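Local coordinates for ABC transporter, periplasmic substrate-binding protein (Vibrio cholerae O1 biovar eltor, PDB 1TWY) that probably binds phosphate in the periplasm and delivers it to an ABC-type membrane transporter, at residues 148-151 and 152-155; 122-125 and 126-130; 188-191 and 192-196; 40-43 and 44-47; 215-218 and 219-222. All blocks are in the same frame, centred on the assembly; numbering follows the deposited sequence. Where two conformers were deposited one is given.

Contact 1: residues 148-151 and 152-155; sequences TREA and SSGT
S153 and E150 close a type I beta turn that carries the chain from strand 145-149 into helix 154-163: the amide N of S153 donates to E150 O at 2.9 Å. S153 takes the N-cap position. Its OG lies anti to its own backbone N (chi1 162°), which swings the hydroxyl to the helix side, where it is hydrogen-bonded to the backbone N of R156. The same OG hangs over the centre of one face of the R149 guanidinium, 3.9 Å above the plane. At the edge of that flat group sits the carboxylate of E150, gripped side-on by two nitrogens. R149 NE meets E150 OE1 at 2.8 Å, close to the guanidinium plane, and R149 NH2 meets E150 OE2 at 3.0 Å from a more tilted direction; each oxygen uses its syn lone pair. The R149 chain folds back through bends at chi2 and chi3 to bring its head there. S152, inside the turn, holds OG between its backbone N and carbonyl carbon (chi1 65°), 3.7 Å from E150 CG, while E150 OE2 rests against S153 CB at 3.6 Å. A water bridges the turn, donating to both A151 O and S153 O. The chemistry implies a division of labour: the backbone bond closes the turn, the salt bridge fixes the E150 carboxylate against the guanidinium, and the serine hydroxyl over that guanidinium caps the following helix.

Contact 2: residues 122-125 and 126-130; sequences QLYG and IYKGQ
Y124 and K128, one turn apart, close the C-terminal end of helix 120-128, which finishes in a Schellman motif. G129 has positive phi (88°), and G125 O receives weak bonds from both G129 N and Q130 N. The tyrosine ring and the lysine chain run side by side in the same direction. With CG anti to the backbone N (chi1 174°), the Y124 ring lies along the helix surface, and K128 CG sits over its face, 3.8 Å from the centroid and offset toward the rim, a CH-pi contact. Bends at chi2 and chi3 carry the lysine on past the phenol, CE coming 3.5 Å from Y124 OH, before NZ reaches its salt bridge with D176. On another side of the helix, L123 and Y127 repeat the parallel course: L123 CD1 packs 3.8 Å from Y127 CE1, while Y127 OH is hydrogen-bonded to V147 O and its ring meets F159 edge-to-face. I126 turns CG1 beside its backbone N, against Q122 O at 3.3 Å. Q130, extended beyond CG, reaches back toward the tyrosine, and one water joins the two ends, 3.0 Å from Y124 OH and 3.0 Å from Q130 NE2, whose N-H it accepts.

Contact 3: residues 188-191 and 192-196; sequences SMMK and TLVNH
K191 and N195, M190 and V194, M189 and L193, and S188 and T192 are joined in steps of four along helix 187-196, and backbone bonds carry most of the contact. T192 N donates to S188 O, L193 N to M189 O, V194 N to M190 O and N195 N to K191 O; the last is the shortest at 2.8 Å, and all four are nearly straight. H196 N bonds weakly to T192 O and also to L193 O. Apolar contact is lighter. M190, a selenomethionine, turns at chi2 and chi3 and brings SE to 4.4 Å from V194 CG2, a loose touch on the buried side. With V194 CG1 anti to the backbone N (chi1 171°), the other methyl, CG2, is left beside that N and lies 3.4 Å from M190 O, facing the preceding turn. Polar side chains find their neighbours on the helix's own carbonyls or beyond it. T192 OG1, likewise beside its backbone N, comes within 3.0 Å of S188 O. K191 stretches from the helix to a salt bridge with D210 and a hydrogen bond to S208 O, and N195 ND2 is bonded to S212 O, so two polar residues one turn apart tie the helix to the 208-212 region. The helix packs on the sheet: M190 rests on V147, V184 and I204 of strands 145-149, 182-184 and 200-205, L193 on V147 and V184, and V194 on A200, while M189 reaches V184.

Contact 4: residues 40-43 and 44-47; sequences RIMD and VLAE
M42 and L45 meet on the buried side of helix 36-52, the helix of a beta-alpha-beta unit between strands 29-34 and 57-62. The two side chains cross at about a right angle, with SE of M42, a selenomethionine, 4.2 Å from L45 CB. Two bends, at chi2 and chi3, curl the M42 chain back so that its selenium faces the next turn instead of running straight out. L45 sends CG the other way, anti to its carbonyl carbon (chi1 -62°), which lays CG 3.5 Å from I41 O and CD1 4.3 Å from I41 CG1. A46 adds a close approach on this side, CB 3.3 Å from M42 O. The backbone follows the regular helical pattern: A46 N donates to M42 O at 2.8 Å and L45 N to I41 O at 3.1 Å. Around this side M42 packs on F255 and L259 of helix 250-260, L45 on F258 and L259 of the same helix and on A264, L267 and I268 of helix 262-270, and A46 on V58 and V60 of strand 57-62. The solvent side is looser. R40, D43 and E47 are exposed, and across the turn D43 and E47 are linked through the main chain, E47 N to D43 O. V44 lies between the two regimes, its CB 4.4 Å from I41 CD1 and its side chain against Y271. The chemistry is that of an amphipathic helix: apolar groups fill the layer between sheet and flanking helices, while the charged R40, D43 and E47 lie on the exposed side, R40 still touching Y273 and D43 touching V60.

Contact 5: residues 215-218 and 219-222; sequences AIQF and EKAD
A tight hairpin turn of type I' follows strand 214-218, running from F218 to A221, and its two ends form a single antiparallel hydrogen-bonded pair. F218 N donates to A221 O, and A221 N returns to F218 O, each at 3.1 Å; the return bond arrives well above the carbonyl plane. E219 and K220 occupy the corner with positive phi (49° and 66°). Just outside the pair, Q217 and D222 lie side by side and point the same way. Q217 leaves with CG beside its backbone N and continues extended; CB and CG run past A221 O, and the amide beyond them lies beside K220 O. Q217 CB is 3.3 Å from A221 O. F218 turns into the fold, CG anti to its backbone N, where its ring packs on L123 and R120 of helix 120-128; E219 CG stands 4.3 Å above the plane of that ring, toward the rim of one face. E219 OE2 accepts from R120 N, so the turn also meets the start of that helix. The polar clasp is made by one N-H: Q217 NE2 to D222 OD1 at 3.0 Å, the oxygen lying in the amide plane while the nitrogen comes from above the carboxylate plane, the two planes 40° apart.

From the N terminus, contact 4 comes first, a turn of helix 36-52; contact 2 follows at the end of helix 120-128, contact 1 where strand 145-149 passes into helix 154-163, contact 3 in helix 187-196 and contact 5 in the turn after strand 214-218. All are local and in series, so none nests in or crosses another. Contacts 1 and 3 touch, T148 O lying 3.8 Å from M190 CE, which joins strand 145-149 to helix 187-196. Contacts 2 and 5 meet through L123 CD2 and F218 CE1, 3.9 Å apart, joining helix 120-128 to the end of strand 214-218. Contact 4 stands apart, its centre about 36 Å from that of contact 2, across the centre of the chain.

Contact 1: residues 148-151 and 152-155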
# COMPACT_ATOMS: atom_id res chain seq x y z
N THR A 148 6.90 8.15 11.05
CA THR A 148 6.59 6.92 10.51
C THR A 148 5.32 6.32 11.16
O THR A 148 4.75 6.98 12.05
CB THR A 148 7.80 6.00 10.46
OG1 THR A 148 7.44 4.85 9.66
CG2 THR A 148 8.21 5.49 11.85
N ARG A 149 4.93 5.15 10.83
CA ARG A 149 3.78 4.47 11.39
C ARG A 149 4.28 3.31 12.29
O ARG A 149 5.49 3.02 12.37
CB ARG A 149 2.89 4.01 10.23
CG ARG A 149 2.10 5.07 9.55
CD ARG A 149 0.96 5.66 10.44
NE ARG A 149 0.05 4.63 10.77
CZ ARG A 149 -0.84 4.11 9.95
NH1 ARG A 149 -1.08 4.71 8.77
NH2 ARG A 149 -1.58 3.09 10.34
N GLU A 150 3.32 2.70 12.97
CA GLU A 150 3.58 1.59 13.82
C GLU A 150 4.18 0.41 13.03
O GLU A 150 3.92 0.23 11.84
CB GLU A 150 2.31 1.23 14.56
CG GLU A 150 1.13 0.65 13.83
CD GLU A 150 0.24 1.57 13.05
OE1 GLU A 150 0.54 2.79 12.82
OE2 GLU A 150 -0.72 1.04 12.35
N ALA A 151 4.78 -0.51 13.80
CA ALA A 151 5.51 -1.61 13.28
C ALA A 151 4.69 -2.55 12.47
O ALA A 151 5.15 -3.05 11.43
CB ALA A 151 6.32 -2.28 14.30
N SER A 152 3.43 -2.69 12.87
CA SER A 152 2.46 -3.60 12.22
C SER A 152 1.77 -2.96 11.02
O SER A 152 0.99 -3.58 10.31
CB SER A 152 1.38 -4.05 13.17
OG SER A 152 0.56 -2.99 13.61
N SER A 153 2.03 -1.71 10.74
CA SER A 153 1.35 -1.02 9.61
C SER A 153 1.71 -1.46 8.25
O SER A 153 2.89 -1.46 7.87
CB SER A 153 1.59 0.49 9.67
OG SER A 153 1.33 1.15 8.47
N GLY A 154 0.67 -1.85 7.49
CA GLY A 154 0.84 -2.11 6.08
C GLY A 154 1.39 -0.99 5.24
O GLY A 154 2.16 -1.20 4.26
N THR A 155 0.96 0.24 5.57
CA THR A 155 1.40 1.39 4.86
C THR A 155 2.91 1.59 5.07
O THR A 155 3.64 1.85 4.12
CB THR A 155 0.62 2.55 5.42
OG1 THR A 155 -0.76 2.35 5.03
CG2 THR A 155 1.02 3.80 4.78
O HOH W 1 4.88 -2.99 8.97

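Contact 2: residues 122-125 and 126-130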
# COMPACT_ATOMS: atom_id res chain seq x y z
N GLN A 122 17.10 11.62 -1.71
CA GLN A 122 16.82 12.51 -0.60
C GLN A 122 15.93 11.88 0.43
O GLN A 122 16.20 11.89 1.59
CB GLN A 122 16.21 13.78 -1.12
CG GLN A 122 17.22 14.62 -1.99
CD GLN A 122 16.60 15.87 -2.64
OE1 GLN A 122 15.43 15.83 -3.02
NE2 GLN A 122 17.29 16.99 -2.54
N LEU A 123 14.80 11.35 -0.01
CA LEU A 123 13.91 10.71 0.97
C LEU A 123 14.51 9.56 1.63
O LEU A 123 14.33 9.36 2.81
CB LEU A 123 12.59 10.35 0.26
CG LEU A 123 11.41 9.97 1.19
CD1 LEU A 123 11.03 11.07 2.10
CD2 LEU A 123 10.26 9.60 0.27
N TYR A 124 15.26 8.73 0.92
CA TYR A 124 15.96 7.63 1.56
C TYR A 124 16.91 8.13 2.62
O TYR A 124 16.96 7.65 3.77
CB TYR A 124 16.70 6.81 0.48
CG TYR A 124 17.59 5.72 1.05
CD1 TYR A 124 17.08 4.44 1.32
CD2 TYR A 124 18.95 5.93 1.36
CE1 TYR A 124 17.83 3.41 1.80
CE2 TYR A 124 19.68 4.95 1.85
CZ TYR A 124 19.14 3.64 2.13
OH TYR A 124 19.95 2.62 2.64
N GLY A 125 17.76 9.07 2.22
CA GLY A 125 18.61 9.69 3.20
C GLY A 125 18.06 10.32 4.43
O GLY A 125 18.58 10.16 5.58
N ILE A 126 16.88 10.94 4.25
CA ILE A 126 16.18 11.45 5.41
C ILE A 126 15.67 10.35 6.38
O ILE A 126 15.93 10.35 7.57
CB ILE A 126 14.98 12.32 4.90
CG1 ILE A 126 15.49 13.65 4.33
CG2 ILE A 126 13.94 12.58 6.05
CD1 ILE A 126 14.52 14.38 3.51
N TYR A 127 15.05 9.32 5.83
CA TYR A 127 14.54 8.20 6.63
C TYR A 127 15.65 7.38 7.24
O TYR A 127 15.46 6.82 8.29
CB TYR A 127 13.46 7.36 5.88
CG TYR A 127 12.11 8.01 6.09
CD1 TYR A 127 11.71 9.09 5.35
CD2 TYR A 127 11.26 7.51 7.02
CE1 TYR A 127 10.52 9.75 5.61
CE2 TYR A 127 10.01 8.13 7.23
CZ TYR A 127 9.67 9.19 6.58
OH TYR A 127 8.45 9.89 6.82
N LYS A 128 16.86 7.40 6.63
CA LYS A 128 17.98 6.71 7.23
C LYS A 128 18.66 7.47 8.32
O LYS A 128 19.43 6.86 9.04
CB LYS A 128 19.08 6.41 6.21
CG LYS A 128 18.79 5.27 5.31
CD LYS A 128 19.04 3.90 5.91
CE LYS A 128 20.54 3.51 5.98
NZ LYS A 128 20.76 2.63 7.16
N GLY A 129 18.42 8.74 8.44
CA GLY A 129 19.01 9.60 9.39
C GLY A 129 20.34 10.17 8.87
O GLY A 129 21.03 10.86 9.64
N GLN A 130 20.62 10.00 7.60
CA GLN A 130 21.82 10.55 6.96
C GLN A 130 21.68 12.02 6.63
O GLN A 130 22.62 12.82 6.75
CB GLN A 130 22.14 9.79 5.71
CG GLN A 130 22.52 8.34 5.93
CD GLN A 130 22.48 7.49 4.61
OE1 GLN A 130 22.19 7.99 3.49
NE2 GLN A 130 22.70 6.19 4.76
O HOH W 2 22.68 3.51 3.32

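Contact 3: residues 188-191 and 192-196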
# COMPACT_ATOMS: atom_id res chain seq x y z
N SER A 188 -4.78 9.87 10.22
CA SER A 188 -5.28 11.05 10.82
C SER A 188 -4.26 11.74 11.76
O SER A 188 -4.09 12.94 11.74
CB SER A 188 -6.54 10.64 11.59
OG SER A 188 -7.63 10.64 10.72
N MSE A 189 -3.62 10.87 12.50
CA MSE A 189 -2.70 11.34 13.57
C MSE A 189 -1.43 11.83 12.81
O MSE A 189 -0.82 12.78 13.20
CB MSE A 189 -2.36 10.28 14.59
CG MSE A 189 -1.44 10.79 15.67
SE MSE A 189 -1.12 9.40 16.97
CE MSE A 189 0.13 10.31 17.95
N MSE A 190 -1.05 11.19 11.72
CA MSE A 190 0.06 11.66 10.92
C MSE A 190 -0.18 13.07 10.41
O MSE A 190 0.71 13.90 10.45
CB MSE A 190 0.30 10.72 9.75
CG MSE A 190 1.33 11.13 8.79
SE MSE A 190 3.13 10.91 9.54
CE MSE A 190 3.41 9.28 9.40
N LYS A 191 -1.34 13.31 9.78
CA LYS A 191 -1.65 14.62 9.33
C LYS A 191 -1.68 15.66 10.46
O LYS A 191 -1.12 16.68 10.23
CB LYS A 191 -2.95 14.65 8.59
CG LYS A 191 -2.92 13.85 7.29
CD LYS A 191 -4.31 13.92 6.46
CE LYS A 191 -5.36 13.08 7.11
NZ LYS A 191 -6.72 13.31 6.34
N THR A 192 -2.28 15.34 11.59
CA THR A 192 -2.30 16.28 12.71
C THR A 192 -0.88 16.59 13.16
O THR A 192 -0.57 17.77 13.42
CB THR A 192 -3.16 15.71 13.83
OG1 THR A 192 -4.48 15.52 13.28
CG2 THR A 192 -3.26 16.68 14.95
N LEU A 193 -0.03 15.58 13.25
CA LEU A 193 1.37 15.83 13.63
C LEU A 193 2.08 16.70 12.69
O LEU A 193 2.73 17.72 13.07
CB LEU A 193 2.10 14.51 13.93
CG LEU A 193 3.39 14.62 14.70
CD1 LEU A 193 3.19 15.06 16.15
CD2 LEU A 193 4.12 13.33 14.65
N VAL A 194 1.98 16.42 11.39
CA VAL A 194 2.61 17.22 10.36
C VAL A 194 2.08 18.65 10.40
O VAL A 194 2.78 19.61 10.25
CB VAL A 194 2.58 16.53 8.98
CG1 VAL A 194 3.02 17.40 7.86
CG2 VAL A 194 3.42 15.30 8.96
N ASN A 195 0.73 18.79 10.46
CA ASN A 195 0.05 20.09 10.52
C ASN A 195 0.49 21.03 11.61
O ASN A 195 0.54 22.19 11.48
CB ASN A 195 -1.48 19.84 10.61
CG ASN A 195 -2.22 21.10 10.81
OD1 ASN A 195 -2.41 21.51 11.91
ND2 ASN A 195 -2.64 21.75 9.72
N HIS A 196 0.96 20.43 12.68
CA HIS A 196 1.37 21.17 13.88
C HIS A 196 2.88 21.31 14.11
O HIS A 196 3.26 21.96 15.08
CB HIS A 196 0.76 20.53 15.10
CG HIS A 196 -0.63 20.93 15.36
ND1 HIS A 196 -1.55 20.08 15.89
CD2 HIS A 196 -1.28 22.10 15.18
CE1 HIS A 196 -2.71 20.71 16.05
NE2 HIS A 196 -2.56 21.93 15.66

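Contact 4: residues 40-43 and 44-47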
# COMPACT_ATOMS: atom_id res chain seq x y z
N ARG A 40 -9.46 -4.52 3.25
CA ARG A 40 -10.31 -3.29 3.52
C ARG A 40 -11.31 -3.16 2.33
O ARG A 40 -12.52 -3.22 2.49
CB ARG A 40 -9.39 -2.06 3.61
CG ARG A 40 -8.40 -2.13 4.83
CD ARG A 40 -7.80 -0.76 5.24
NE ARG A 40 -8.89 0.20 5.42
CZ ARG A 40 -8.98 1.38 4.82
NH1 ARG A 40 -8.05 1.80 3.96
NH2 ARG A 40 -10.03 2.15 5.08
N ILE A 41 -10.84 -3.24 1.11
CA ILE A 41 -11.77 -3.14 -0.04
C ILE A 41 -12.43 -4.47 -0.35
O ILE A 41 -13.58 -4.51 -0.71
CB ILE A 41 -11.09 -2.50 -1.25
CG1 ILE A 41 -12.07 -2.15 -2.38
CG2 ILE A 41 -9.95 -3.39 -1.86
CD1 ILE A 41 -13.24 -1.11 -1.95
N MSE A 42 -11.73 -5.59 -0.06
CA MSE A 42 -12.36 -6.88 -0.35
C MSE A 42 -13.57 -7.16 0.49
O MSE A 42 -14.52 -7.79 0.05
CB MSE A 42 -11.36 -8.08 -0.30
CG MSE A 42 -11.82 -9.39 -0.71
SE MSE A 42 -12.24 -9.32 -2.66
CE MSE A 42 -10.53 -8.79 -3.39
N ASP A 43 -13.53 -6.66 1.73
CA ASP A 43 -14.70 -6.81 2.57
C ASP A 43 -15.99 -6.20 1.93
O ASP A 43 -17.06 -6.78 1.89
CB ASP A 43 -14.45 -6.09 3.88
CG ASP A 43 -13.65 -6.91 4.91
OD1 ASP A 43 -13.46 -8.15 4.75
OD2 ASP A 43 -13.04 -6.28 5.75
N VAL A 44 -15.82 -5.04 1.35
CA VAL A 44 -16.93 -4.44 0.57
C VAL A 44 -17.32 -5.20 -0.69
O VAL A 44 -18.51 -5.40 -0.97
CB VAL A 44 -16.56 -3.05 0.15
CG1 VAL A 44 -17.75 -2.38 -0.58
CG2 VAL A 44 -16.19 -2.16 1.39
N LEU A 45 -16.35 -5.67 -1.43
CA LEU A 45 -16.65 -6.39 -2.67
C LEU A 45 -17.40 -7.67 -2.34
O LEU A 45 -18.29 -8.08 -3.06
CB LEU A 45 -15.36 -6.64 -3.46
CG LEU A 45 -14.67 -5.37 -3.88
CD1 LEU A 45 -13.32 -5.67 -4.44
CD2 LEU A 45 -15.57 -4.66 -5.01
N ALA A 46 -16.92 -8.36 -1.32
CA ALA A 46 -17.50 -9.64 -0.91
C ALA A 46 -18.99 -9.42 -0.50
O ALA A 46 -19.89 -10.13 -0.97
CB ALA A 46 -16.73 -10.25 0.25
N GLU A 47 -19.21 -8.46 0.39
CA GLU A 47 -20.59 -8.17 0.84
C GLU A 47 -21.49 -7.86 -0.38
O GLU A 47 -22.59 -8.37 -0.49
CB GLU A 47 -20.60 -7.07 1.92
CG GLU A 47 -22.00 -6.60 2.36
CD GLU A 47 -22.03 -6.05 3.79
OE1 GLU A 47 -21.44 -6.68 4.73
OE2 GLU A 47 -22.62 -4.96 3.99

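Contact 5: residues 215-218 and 219-222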
# COMPACT_ATOMS: atom_id res chain seq x y z
N ALA A 215 1.11 17.78 0.33
CA ALA A 215 1.62 16.64 -0.33
C ALA A 215 2.62 17.10 -1.36
O ALA A 215 2.32 18.03 -2.10
CB ALA A 215 0.47 15.93 -1.07
N ILE A 216 3.82 16.57 -1.38
CA ILE A 216 4.85 17.04 -2.31
C ILE A 216 5.08 16.06 -3.45
O ILE A 216 4.56 14.93 -3.49
CB ILE A 216 6.13 17.34 -1.59
CG1 ILE A 216 6.67 16.10 -0.94
CG2 ILE A 216 5.86 18.46 -0.60
CD1 ILE A 216 8.13 16.35 -0.32
N GLN A 217 5.80 16.50 -4.47
CA GLN A 217 6.19 15.60 -5.54
C GLN A 217 7.22 14.59 -5.07
O GLN A 217 7.99 14.84 -4.15
CB GLN A 217 6.79 16.40 -6.70
CG GLN A 217 5.78 17.27 -7.36
CD GLN A 217 6.47 18.28 -8.37
OE1 GLN A 217 7.69 18.58 -8.27
NE2 GLN A 217 5.70 18.79 -9.27
N PHE A 218 7.27 13.49 -5.77
CA PHE A 218 8.32 12.49 -5.69
C PHE A 218 8.94 12.33 -7.06
O PHE A 218 8.24 11.96 -8.04
CB PHE A 218 7.78 11.14 -5.21
CG PHE A 218 8.86 10.13 -4.93
CD1 PHE A 218 9.74 10.32 -3.90
CD2 PHE A 218 8.95 8.99 -5.69
CE1 PHE A 218 10.70 9.39 -3.57
CE2 PHE A 218 9.89 8.04 -5.36
CZ PHE A 218 10.78 8.25 -4.34
N GLU A 219 10.26 12.58 -7.14
CA GLU A 219 10.99 12.62 -8.43
C GLU A 219 10.24 13.48 -9.43
O GLU A 219 10.06 13.11 -10.58
CB GLU A 219 11.27 11.23 -8.99
CG GLU A 219 12.25 10.41 -8.11
CD GLU A 219 13.71 10.85 -8.19
OE1 GLU A 219 14.07 11.91 -8.80
OE2 GLU A 219 14.55 10.11 -7.61
N LYS A 220 9.81 14.65 -8.96
CA LYS A 220 9.15 15.68 -9.76
C LYS A 220 7.76 15.29 -10.34
O LYS A 220 7.12 16.13 -11.02
CB LYS A 220 10.06 16.21 -10.93
CG LYS A 220 11.26 17.02 -10.49
CD LYS A 220 11.41 18.36 -11.30
CE LYS A 220 12.84 18.89 -11.25
NZ LYS A 220 13.82 17.74 -11.33
N ALA A 221 7.21 14.16 -9.90
CA ALA A 221 5.88 13.75 -10.34
C ALA A 221 4.89 14.11 -9.24
O ALA A 221 5.14 13.82 -8.04
CB ALA A 221 5.83 12.26 -10.60
N ASP A 222 3.75 14.67 -9.64
CA ASP A 222 2.73 15.01 -8.66
C ASP A 222 2.02 13.74 -8.20
O ASP A 222 1.86 12.80 -8.98
CB ASP A 222 1.66 15.92 -9.21
CG ASP A 222 2.16 17.27 -9.55
OD1 ASP A 222 2.90 17.82 -8.73
OD2 ASP A 222 1.84 17.80 -10.64